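Local coordinates for protein Pre-mRNA-splicing factor SAD1 (Saccharomyces cerevisiae, PDB 4MSX) that promotes assembly of newly made U4 snRNA into the U4/U6 snRNP and is required for pre-mRNA splicing, as a catalytically inactive member of the ubiquitin-specific protease family, at residues D193-H204 with K437-Y445; S203-L213 with L227-W235. One frame throughout, in Å; residues are numbered along the deposited sequence.

Contact 1 (D193-H204 with K437-Y445); sequences DYAHSVLLLISH and KSHWITQLY
Two first torsions bring Asp193 and His439 together: the Asp193 carboxylate sits between its own backbone N and carbonyl carbon (chi1 51°), while the His439 imidazole extends opposite its backbone N (chi1 171°), a turn that carries the ring back to the helix although CB points away from it. This is the thumb-palm junction of the ubiquitin-specific protease fold, where helix 189-203 lies against strand 438-446. By family sequence pattern, Asp193 probably takes the place of the nucleophilic cysteine of active relatives, and His439, bound through NE2 to Asp456, that of their histidine, consistent with a pseudo-deubiquitinase. OD2 of Asp193 is gripped twice. His439 ND1 donates to the anti lone pair of Asp193 OD2 at 2.7 Å, with carboxylate and ring planes only 23° apart; the amide N of Trp440 arrives from above the carboxylate plane, 2.9 Å from Asp193 OD2. Asp193 OD1 lies at the edge of the Trp440 indole, 3.5 Å from CD1 of that ring. With an alanine in place of Asp193, His439 ND1 and the Trp440 amide would probably lose their shared acceptor, and the imidazole would be less firmly fixed in rotation. Farther along, a water ties the two backbones, donating to Asp193 O and, at 2.8 Å, to Trp440 O while accepting from Thr442 OG1. Beyond it the interface turns apolar: CD1 of Leu200 lies 4.0 Å from Thr442 CB, and the Leu200 side chain runs at about a right angle to that of Leu444. At the C-terminal end of the helix, Leu444 makes a CH-pi contact with His204, whose NE2 is hydrogen-bonded to Gly182 O; Leu444 CD1 stands over the centre of the His204 imidazole, 3.7 Å from its centroid.

Contact 2 (S203-L213 with L227-W235); sequences SHMVPVRDHFL and LSICVKKIW
Directional polar bonds join 203-213 to 227-235 at two places. Trp235 NE1 donates to Ser203 O at 2.8 Å, approaching from above the carbonyl plane rather than along a lone pair, with an N-H...O angle of 148°. Lys232 reaches the last turn of helix 206-214: its chain runs extended and bends only at its final torsion (chi4 -69°), which sets NZ 2.9 Å from Phe212 O, in the carbonyl plane, with a weak hydrogen bond to Leu213 O. Asn215 O also accepts from NZ, so the ammonium lies among several carbonyls at a helix C-terminus, where the helix dipole is likely to favour its positive charge. Aromatic faces provide the second kind of interaction. Arg209 lies across one face of the Trp235 indole. Arg209 CD makes a close CH-pi contact, 3.3 Å from the centroid of the five-membered ring of Trp235, and the guanidinium stands nearly upright over the six-membered ring in a cation-pi contact, with Arg209 CZ 4.5 Å from the centroid of the six-membered ring and NH1 nearest. Asp210 OD1 steadies this pose, accepting from both NE and NH2 of Arg209 in the guanidinium plane. His204 contributes an oblique ring pair, placing one imidazole face against Trp235 CZ2. Both helices belong to the helical thumb of the ubiquitin-specific protease fold, and they cross almost perpendicularly, at -104°. Apolar packing fills the crossing. Val231 supplies both methyls to Phe212: CG2 lies over the ring face and Val231 CG1 lies 3.7 Å from Phe212 CB. The far end of the same ring meets Leu227, whose CD2 is 3.7 Å from Phe212 CZ, while Ser228 CB comes up obliquely near Phe212 CD1. Leu213 CD1 packs 4.1 Å from Trp235 CB, where the side chain leaves the backbone.

In the fold
Contact 2 is nested within the chain loop that contact 1 closes, and their centres lie 14 Å apart. Helix 206-214 follows helix 189-203 after a two-residue break. Ser203 and His204 belong to both contacts, and the His204 ring is used by both: it is sandwiched, with Leu444 of contact 1 over one face and Trp235 of contact 2 over the opposite one. Packing also bridges the two directly, with Leu199 CD2 3.7 Å from Leu227 CD1 and Ile202 CG1 3.8 Å from Val208 CG1. Contact 1 includes the probable remnant of the protease active site; contact 2 joins two helices of the thumb next to it. Both lie away from the zinc site of Cys94, Cys97, His113 and His119.

Contact 1 (D193-H204 with K437-Y445)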
loop_
_atom_site.group_PDB
_atom_site.type_symbol
_atom_site.label_atom_id
_atom_site.label_comp_id
_atom_site.label_asym_id
_atom_site.label_seq_id
_atom_site.Cartn_x
_atom_site.Cartn_y
_atom_site.Cartn_z
ATOM N N ASP A 193 0.081 -1.286 10.375
ATOM C CA ASP A 193 -0.383 -2.401 9.539
ATOM C C ASP A 193 -1.584 -2.042 8.658
ATOM O O ASP A 193 -1.643 -2.482 7.472
ATOM C CB ASP A 193 -0.723 -3.659 10.336
ATOM C CG ASP A 193 -1.676 -3.393 11.508
ATOM O OD1 ASP A 193 -2.157 -2.238 11.716
ATOM O OD2 ASP A 193 -1.920 -4.383 12.232
ATOM N N TYR A 194 -2.500 -1.226 9.168
ATOM C CA TYR A 194 -3.662 -0.833 8.345
ATOM C C TYR A 194 -3.241 -0.062 7.086
ATOM O O TYR A 194 -3.862 -0.162 6.024
ATOM C CB TYR A 194 -4.669 0.015 9.119
ATOM C CG TYR A 194 -4.097 1.340 9.575
ATOM C CD1 TYR A 194 -4.162 2.450 8.739
ATOM C CD2 TYR A 194 -3.430 1.450 10.782
ATOM C CE1 TYR A 194 -3.627 3.662 9.120
ATOM C CE2 TYR A 194 -2.833 2.671 11.167
ATOM C CZ TYR A 194 -2.943 3.757 10.327
ATOM O OH TYR A 194 -2.370 4.961 10.684
ATOM N N ALA A 195 -2.200 0.750 7.203
ATOM C CA ALA A 195 -1.709 1.494 6.066
ATOM C C ALA A 195 -0.906 0.588 5.147
ATOM O O ALA A 195 -0.954 0.759 3.927
ATOM C CB ALA A 195 -0.764 2.691 6.554
ATOM N N HIS A 196 -0.129 -0.337 5.697
ATOM C CA HIS A 196 0.606 -1.266 4.810
ATOM C C HIS A 196 -0.394 -2.001 3.895
ATOM O O HIS A 196 -0.160 -2.121 2.700
ATOM C CB HIS A 196 1.373 -2.297 5.633
ATOM C CG HIS A 196 2.324 -1.671 6.591
ATOM N ND1 HIS A 196 2.750 -2.300 7.737
ATOM C CD2 HIS A 196 2.933 -0.461 6.553
ATOM C CE1 HIS A 196 3.600 -1.495 8.373
ATOM N NE2 HIS A 196 3.734 -0.380 7.669
ATOM N N SER A 197 -1.525 -2.455 4.448
ATOM C CA SER A 197 -2.429 -3.246 3.629
ATOM C C SER A 197 -3.011 -2.389 2.522
ATOM O O SER A 197 -3.116 -2.853 1.392
ATOM C CB SER A 197 -3.577 -3.906 4.444
ATOM O OG SER A 197 -4.430 -2.947 4.995
ATOM N N VAL A 198 -3.378 -1.152 2.832
ATOM C CA VAL A 198 -3.968 -0.298 1.810
ATOM C C VAL A 198 -2.922 0.054 0.698
ATOM O O VAL A 198 -3.232 0.048 -0.521
ATOM C CB VAL A 198 -4.520 1.004 2.451
ATOM C CG1 VAL A 198 -4.920 2.037 1.394
ATOM C CG2 VAL A 198 -5.786 0.660 3.359
ATOM N N LEU A 199 -1.691 0.373 1.109
ATOM C CA LEU A 199 -0.680 0.669 0.087
ATOM C C LEU A 199 -0.413 -0.536 -0.820
ATOM O O LEU A 199 -0.172 -0.370 -2.037
ATOM C CB LEU A 199 0.641 1.109 0.742
ATOM C CG LEU A 199 0.505 2.492 1.431
ATOM C CD1 LEU A 199 1.783 2.747 2.249
ATOM C CD2 LEU A 199 0.268 3.633 0.399
ATOM N N LEU A 200 -0.384 -1.733 -0.248
ATOM C CA LEU A 200 -0.235 -2.932 -1.070
ATOM C C LEU A 200 -1.440 -3.102 -2.043
ATOM O O LEU A 200 -1.265 -3.408 -3.245
ATOM C CB LEU A 200 -0.124 -4.187 -0.168
ATOM C CG LEU A 200 1.249 -4.323 0.533
ATOM C CD1 LEU A 200 1.186 -5.387 1.649
ATOM C CD2 LEU A 200 2.405 -4.641 -0.487
ATOM N N LEU A 201 -2.655 -2.883 -1.536
ATOM C CA LEU A 201 -3.851 -3.062 -2.390
ATOM C C LEU A 201 -3.768 -2.140 -3.572
ATOM O O LEU A 201 -3.921 -2.554 -4.743
ATOM C CB LEU A 201 -5.169 -2.710 -1.663
ATOM C CG LEU A 201 -5.603 -3.639 -0.551
ATOM C CD1 LEU A 201 -7.071 -3.373 -0.115
ATOM C CD2 LEU A 201 -5.438 -5.053 -0.975
ATOM N N ILE A 202 -3.517 -0.873 -3.318
ATOM C CA ILE A 202 -3.542 0.051 -4.424
ATOM C C ILE A 202 -2.323 -0.147 -5.350
ATOM O O ILE A 202 -2.446 0.006 -6.569
ATOM C CB ILE A 202 -3.696 1.489 -3.962
ATOM C CG1 ILE A 202 -4.146 2.346 -5.151
ATOM C CG2 ILE A 202 -2.414 2.004 -3.292
ATOM C CD1 ILE A 202 -4.319 3.824 -4.804
ATOM N N SER A 203 -1.169 -0.539 -4.804
ATOM C CA SER A 203 0.018 -0.797 -5.621
ATOM C C SER A 203 -0.116 -2.040 -6.500
ATOM O O SER A 203 0.666 -2.224 -7.440
ATOM C CB SER A 203 1.249 -0.950 -4.722
ATOM O OG SER A 203 1.558 0.291 -4.133
ATOM N N HIS A 204 -1.091 -2.904 -6.179
ATOM C CA HIS A 204 -1.294 -4.131 -6.943
ATOM C C HIS A 204 -2.468 -4.030 -7.934
ATOM O O HIS A 204 -2.789 -5.017 -8.580
ATOM C CB HIS A 204 -1.397 -5.380 -6.014
ATOM C CG HIS A 204 -0.056 -5.786 -5.477
ATOM N ND1 HIS A 204 0.560 -6.983 -5.797
ATOM C CD2 HIS A 204 0.856 -5.077 -4.753
ATOM C CE1 HIS A 204 1.758 -7.027 -5.237
ATOM N NE2 HIS A 204 1.957 -5.888 -4.583
ATOM N N LYS A 437 -7.266 -5.902 20.510
ATOM C CA LYS A 437 -6.603 -5.049 19.523
ATOM C C LYS A 437 -6.588 -5.717 18.135
ATOM O O LYS A 437 -6.314 -6.913 17.998
ATOM C CB LYS A 437 -5.164 -4.744 19.903
ATOM C CG LYS A 437 -4.661 -3.511 19.154
ATOM C CD LYS A 437 -3.150 -3.447 18.982
ATOM C CE LYS A 437 -2.792 -2.387 17.945
ATOM N NZ LYS A 437 -3.421 -1.068 18.295
ATOM N N SER A 438 -6.874 -4.924 17.113
ATOM C CA SER A 438 -6.874 -5.452 15.712
ATOM C C SER A 438 -5.469 -5.444 15.112
ATOM O O SER A 438 -4.724 -4.466 15.284
ATOM C CB SER A 438 -7.758 -4.556 14.865
ATOM O OG SER A 438 -9.139 -4.657 15.243
ATOM N N HIS A 439 -5.111 -6.500 14.382
ATOM C CA HIS A 439 -3.894 -6.538 13.587
ATOM C C HIS A 439 -4.349 -6.922 12.163
ATOM O O HIS A 439 -5.296 -7.716 12.001
ATOM C CB HIS A 439 -2.936 -7.574 14.160
ATOM C CG HIS A 439 -1.724 -7.861 13.314
ATOM N ND1 HIS A 439 -0.913 -6.870 12.777
ATOM C CD2 HIS A 439 -1.173 -9.044 12.932
ATOM C CE1 HIS A 439 0.065 -7.433 12.084
ATOM N NE2 HIS A 439 -0.066 -8.750 12.164
ATOM N N TRP A 440 -3.676 -6.386 11.151
ATOM C CA TRP A 440 -4.159 -6.543 9.753
ATOM C C TRP A 440 -3.056 -7.193 8.944
ATOM O O TRP A 440 -1.886 -6.780 9.018
ATOM C CB TRP A 440 -4.508 -5.145 9.172
ATOM C CG TRP A 440 -5.562 -4.435 9.990
ATOM C CD1 TRP A 440 -5.399 -3.396 10.897
ATOM C CD2 TRP A 440 -6.958 -4.743 9.965
ATOM N NE1 TRP A 440 -6.634 -3.061 11.425
ATOM C CE2 TRP A 440 -7.597 -3.894 10.886
ATOM C CE3 TRP A 440 -7.717 -5.684 9.245
ATOM C CZ2 TRP A 440 -8.970 -3.931 11.107
ATOM C CZ3 TRP A 440 -9.084 -5.723 9.440
ATOM C CH2 TRP A 440 -9.709 -4.853 10.380
ATOM N N ILE A 441 -3.411 -8.203 8.163
ATOM C CA ILE A 441 -2.400 -8.795 7.291
ATOM C C ILE A 441 -2.977 -8.900 5.889
ATOM O O ILE A 441 -4.191 -8.846 5.685
ATOM C CB ILE A 441 -1.943 -10.158 7.794
ATOM C CG1 ILE A 441 -3.099 -11.142 7.712
ATOM C CG2 ILE A 441 -1.416 -10.061 9.275
ATOM C CD1 ILE A 441 -2.714 -12.544 8.150
ATOM N N THR A 442 -2.086 -8.978 4.909
ATOM C CA THR A 442 -2.531 -8.789 3.510
ATOM C C THR A 442 -2.072 -9.980 2.715
ATOM O O THR A 442 -0.901 -10.342 2.772
ATOM C CB THR A 442 -1.911 -7.493 2.920
ATOM O OG1 THR A 442 -2.211 -6.418 3.814
ATOM C CG2 THR A 442 -2.462 -7.150 1.484
ATOM N N GLN A 443 -2.996 -10.591 1.964
ATOM C CA GLN A 443 -2.640 -11.695 1.087
ATOM C C GLN A 443 -2.821 -11.228 -0.337
ATOM O O GLN A 443 -3.862 -10.627 -0.662
ATOM C CB GLN A 443 -3.606 -12.877 1.330
ATOM C CG GLN A 443 -3.477 -13.355 2.769
ATOM C CD GLN A 443 -4.553 -14.359 3.187
ATOM O OE1 GLN A 443 -5.666 -14.392 2.625
ATOM N NE2 GLN A 443 -4.235 -15.155 4.222
ATOM N N LEU A 444 -1.837 -11.500 -1.190
ATOM C CA LEU A 444 -1.892 -10.973 -2.546
ATOM C C LEU A 444 -1.610 -12.060 -3.550
ATOM O O LEU A 444 -0.717 -12.874 -3.342
ATOM C CB LEU A 444 -0.767 -9.908 -2.763
ATOM C CG LEU A 444 -0.928 -8.701 -1.804
ATOM C CD1 LEU A 444 0.295 -7.744 -1.937
ATOM C CD2 LEU A 444 -2.209 -7.938 -2.136
ATOM N N TYR A 445 -2.278 -11.969 -4.686
ATOM C CA TYR A 445 -2.193 -13.048 -5.692
ATOM C C TYR A 445 -1.230 -12.659 -6.776
ATOM O O TYR A 445 -1.317 -11.555 -7.307
ATOM C CB TYR A 445 -3.556 -13.304 -6.331
ATOM C CG TYR A 445 -3.520 -14.547 -7.263
ATOM C CD1 TYR A 445 -3.276 -15.815 -6.746
ATOM C CD2 TYR A 445 -3.717 -14.421 -8.625
ATOM C CE1 TYR A 445 -3.245 -16.961 -7.591
ATOM C CE2 TYR A 445 -3.699 -15.572 -9.481
ATOM C CZ TYR A 445 -3.463 -16.816 -8.929
ATOM O OH TYR A 445 -3.419 -17.921 -9.731
HETATM O O HOH W 1 -1.110 -5.358 6.701
HETATM O O HOH W 2 -3.651 -2.045 13.865
HETATM O O HOH W 3 -1.435 -4.199 15.071
HETATM O O HOH W 4 -1.316 -8.864 -6.817
#

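Contact 2 (S203-L213 with L227-W235)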
loop_
_atom_site.group_PDB
_atom_site.type_symbol
_atom_site.label_atom_id
_atom_site.label_comp_id
_atom_site.label_asym_id
_atom_site.label_seq_id
_atom_site.Cartn_x
_atom_site.Cartn_y
_atom_site.Cartn_z
ATOM N N SER A 203 -1.169 -0.539 -4.804
ATOM C CA SER A 203 0.018 -0.797 -5.621
ATOM C C SER A 203 -0.116 -2.040 -6.500
ATOM O O SER A 203 0.666 -2.224 -7.440
ATOM C CB SER A 203 1.249 -0.950 -4.722
ATOM O OG SER A 203 1.558 0.291 -4.133
ATOM N N HIS A 204 -1.091 -2.904 -6.179
ATOM C CA HIS A 204 -1.294 -4.131 -6.943
ATOM C C HIS A 204 -2.468 -4.030 -7.934
ATOM O O HIS A 204 -2.789 -5.017 -8.580
ATOM C CB HIS A 204 -1.397 -5.380 -6.014
ATOM C CG HIS A 204 -0.056 -5.786 -5.477
ATOM N ND1 HIS A 204 0.560 -6.983 -5.797
ATOM C CD2 HIS A 204 0.856 -5.077 -4.753
ATOM C CE1 HIS A 204 1.758 -7.027 -5.237
ATOM N NE2 HIS A 204 1.957 -5.888 -4.583
ATOM N N MET A 205 -3.097 -2.858 -8.037
ATOM C CA MET A 205 -4.113 -2.612 -9.094
ATOM C C MET A 205 -3.381 -2.118 -10.324
ATOM O O MET A 205 -2.979 -0.960 -10.402
ATOM C CB MET A 205 -5.108 -1.546 -8.677
ATOM C CG MET A 205 -5.971 -2.071 -7.538
ATOM S SD MET A 205 -7.012 -0.781 -6.838
ATOM C CE MET A 205 -7.871 -1.818 -5.645
ATOM N N VAL A 206 -3.179 -3.006 -11.276
ATOM C CA VAL A 206 -2.200 -2.718 -12.335
ATOM C C VAL A 206 -2.249 -1.324 -13.010
ATOM O O VAL A 206 -1.215 -0.704 -13.212
ATOM C CB VAL A 206 -2.148 -3.871 -13.349
ATOM C CG1 VAL A 206 -1.361 -3.469 -14.590
ATOM C CG2 VAL A 206 -1.468 -5.084 -12.672
ATOM N N PRO A 207 -3.431 -0.809 -13.336
ATOM C CA PRO A 207 -3.531 0.486 -14.044
ATOM C C PRO A 207 -3.142 1.651 -13.180
ATOM O O PRO A 207 -2.669 2.691 -13.658
ATOM C CB PRO A 207 -5.029 0.624 -14.376
ATOM C CG PRO A 207 -5.655 -0.745 -14.084
ATOM C CD PRO A 207 -4.720 -1.531 -13.221
ATOM N N VAL A 208 -3.388 1.516 -11.881
ATOM C CA VAL A 208 -2.956 2.540 -10.954
ATOM C C VAL A 208 -1.455 2.393 -10.757
ATOM O O VAL A 208 -0.709 3.381 -10.789
ATOM C CB VAL A 208 -3.715 2.377 -9.563
ATOM C CG1 VAL A 208 -3.257 3.461 -8.637
ATOM C CG2 VAL A 208 -5.230 2.406 -9.785
ATOM N N ARG A 209 -1.012 1.166 -10.516
ATOM C CA ARG A 209 0.404 0.918 -10.275
ATOM C C ARG A 209 1.213 1.432 -11.468
ATOM O O ARG A 209 2.209 2.193 -11.317
ATOM C CB ARG A 209 0.692 -0.572 -10.145
ATOM C CG ARG A 209 2.201 -0.877 -9.976
ATOM C CD ARG A 209 2.463 -2.348 -10.222
ATOM N NE ARG A 209 2.388 -2.601 -11.691
ATOM C CZ ARG A 209 2.663 -3.772 -12.252
ATOM N NH1 ARG A 209 3.030 -4.784 -11.482
ATOM N NH2 ARG A 209 2.567 -3.941 -13.589
ATOM N N ASP A 210 0.788 1.029 -12.667
ATOM C CA ASP A 210 1.584 1.405 -13.871
ATOM C C ASP A 210 1.710 2.914 -14.011
ATOM O O ASP A 210 2.783 3.457 -14.352
ATOM C CB ASP A 210 0.976 0.805 -15.146
ATOM C CG ASP A 210 1.243 -0.679 -15.260
ATOM O OD1 ASP A 210 1.782 -1.249 -14.275
ATOM O OD2 ASP A 210 0.914 -1.291 -16.328
ATOM N N HIS A 211 0.618 3.622 -13.731
ATOM C CA HIS A 211 0.657 5.073 -13.838
ATOM C C HIS A 211 1.682 5.662 -12.845
ATOM O O HIS A 211 2.436 6.621 -13.174
ATOM C CB HIS A 211 -0.716 5.683 -13.568
ATOM C CG HIS A 211 -0.782 7.148 -13.868
ATOM N ND1 HIS A 211 -0.964 7.628 -15.154
ATOM C CD2 HIS A 211 -0.678 8.235 -13.067
ATOM C CE1 HIS A 211 -0.948 8.952 -15.126
ATOM N NE2 HIS A 211 -0.770 9.344 -13.875
ATOM N N PHE A 212 1.694 5.128 -11.614
ATOM C CA PHE A 212 2.656 5.647 -10.603
ATOM C C PHE A 212 4.108 5.306 -10.977
ATOM O O PHE A 212 5.028 6.105 -10.720
ATOM C CB PHE A 212 2.389 5.011 -9.219
ATOM C CG PHE A 212 1.326 5.723 -8.403
ATOM C CD1 PHE A 212 1.462 7.050 -8.078
ATOM C CD2 PHE A 212 0.209 5.035 -7.959
ATOM C CE1 PHE A 212 0.504 7.698 -7.270
ATOM C CE2 PHE A 212 -0.780 5.680 -7.162
ATOM C CZ PHE A 212 -0.626 7.005 -6.834
ATOM N N LEU A 213 4.330 4.085 -11.482
ATOM C CA LEU A 213 5.715 3.640 -11.751
ATOM C C LEU A 213 6.328 4.394 -12.941
ATOM O O LEU A 213 7.513 4.650 -12.936
ATOM C CB LEU A 213 5.805 2.161 -12.076
ATOM C CG LEU A 213 5.303 1.206 -10.987
ATOM C CD1 LEU A 213 5.570 -0.258 -11.343
ATOM C CD2 LEU A 213 5.977 1.579 -9.617
ATOM N N LEU A 227 3.413 9.709 -2.308
ATOM C CA LEU A 227 2.689 8.443 -2.457
ATOM C C LEU A 227 3.322 7.707 -3.675
ATOM O O LEU A 227 3.487 6.474 -3.696
ATOM C CB LEU A 227 1.202 8.735 -2.697
ATOM C CG LEU A 227 0.370 7.503 -3.110
ATOM C CD1 LEU A 227 0.496 6.408 -2.061
ATOM C CD2 LEU A 227 -1.098 7.913 -3.294
ATOM N N SER A 228 3.656 8.477 -4.702
ATOM C CA SER A 228 4.195 7.839 -5.924
ATOM C C SER A 228 5.527 7.180 -5.587
ATOM O O SER A 228 5.870 6.080 -6.110
ATOM C CB SER A 228 4.369 8.854 -7.101
ATOM O OG SER A 228 5.427 9.775 -6.847
ATOM N N ILE A 229 6.316 7.832 -4.721
ATOM C CA ILE A 229 7.571 7.217 -4.355
ATOM C C ILE A 229 7.360 5.916 -3.536
ATOM O O ILE A 229 8.127 4.972 -3.695
ATOM C CB ILE A 229 8.531 8.273 -3.669
ATOM C CG1 ILE A 229 8.991 9.281 -4.766
ATOM C CG2 ILE A 229 9.684 7.577 -2.971
ATOM C CD1 ILE A 229 9.559 10.574 -4.251
ATOM N N CYS A 230 6.373 5.879 -2.620
ATOM C CA CYS A 230 6.086 4.619 -1.906
ATOM C C CYS A 230 5.789 3.486 -2.911
ATOM O O CYS A 230 6.268 2.342 -2.756
ATOM C CB CYS A 230 4.837 4.780 -1.024
ATOM S SG CYS A 230 5.188 5.916 0.412
ATOM N N VAL A 231 4.933 3.799 -3.887
ATOM C CA VAL A 231 4.495 2.767 -4.874
ATOM C C VAL A 231 5.718 2.333 -5.694
ATOM O O VAL A 231 5.936 1.146 -5.902
ATOM C CB VAL A 231 3.361 3.287 -5.797
ATOM C CG1 VAL A 231 3.050 2.233 -6.911
ATOM C CG2 VAL A 231 2.104 3.626 -4.960
ATOM N N LYS A 232 6.559 3.299 -6.086
ATOM C CA LYS A 232 7.795 2.930 -6.811
ATOM C C LYS A 232 8.735 2.041 -5.998
ATOM O O LYS A 232 9.375 1.114 -6.552
ATOM C CB LYS A 232 8.548 4.180 -7.262
ATOM C CG LYS A 232 7.777 4.986 -8.349
ATOM C CD LYS A 232 8.475 6.382 -8.464
ATOM C CE LYS A 232 7.724 7.388 -9.291
ATOM N NZ LYS A 232 7.765 6.981 -10.664
ATOM N N LYS A 233 8.834 2.282 -4.684
ATOM C CA LYS A 233 9.671 1.402 -3.878
ATOM C C LYS A 233 9.047 0.066 -3.666
ATOM O O LYS A 233 9.770 -0.934 -3.578
ATOM C CB LYS A 233 9.937 2.053 -2.471
ATOM C CG LYS A 233 10.893 3.259 -2.615
ATOM C CD LYS A 233 10.998 4.066 -1.272
ATOM C CE LYS A 233 12.113 5.136 -1.417
ATOM N NZ LYS A 233 12.121 5.978 -0.096
ATOM N N ILE A 234 7.701 0.024 -3.497
ATOM C CA ILE A 234 7.053 -1.284 -3.259
ATOM C C ILE A 234 7.406 -2.270 -4.390
ATOM O O ILE A 234 7.548 -3.491 -4.165
ATOM C CB ILE A 234 5.529 -1.077 -3.145
ATOM C CG1 ILE A 234 5.232 -0.506 -1.725
ATOM C CG2 ILE A 234 4.731 -2.389 -3.459
ATOM C CD1 ILE A 234 3.787 0.058 -1.630
ATOM N N TRP A 235 7.562 -1.727 -5.598
ATOM C CA TRP A 235 7.834 -2.596 -6.775
ATOM C C TRP A 235 9.337 -2.731 -7.093
ATOM O O TRP A 235 9.716 -3.400 -8.056
ATOM C CB TRP A 235 7.047 -2.096 -8.015
ATOM C CG TRP A 235 5.619 -2.568 -7.847
ATOM C CD1 TRP A 235 4.551 -1.862 -7.333
ATOM C CD2 TRP A 235 5.151 -3.875 -8.123
ATOM N NE1 TRP A 235 3.404 -2.693 -7.309
ATOM C CE2 TRP A 235 3.775 -3.933 -7.769
ATOM C CE3 TRP A 235 5.764 -5.026 -8.654
ATOM C CZ2 TRP A 235 2.994 -5.125 -7.944
ATOM C CZ3 TRP A 235 5.020 -6.184 -8.813
ATOM C CH2 TRP A 235 3.632 -6.227 -8.476
#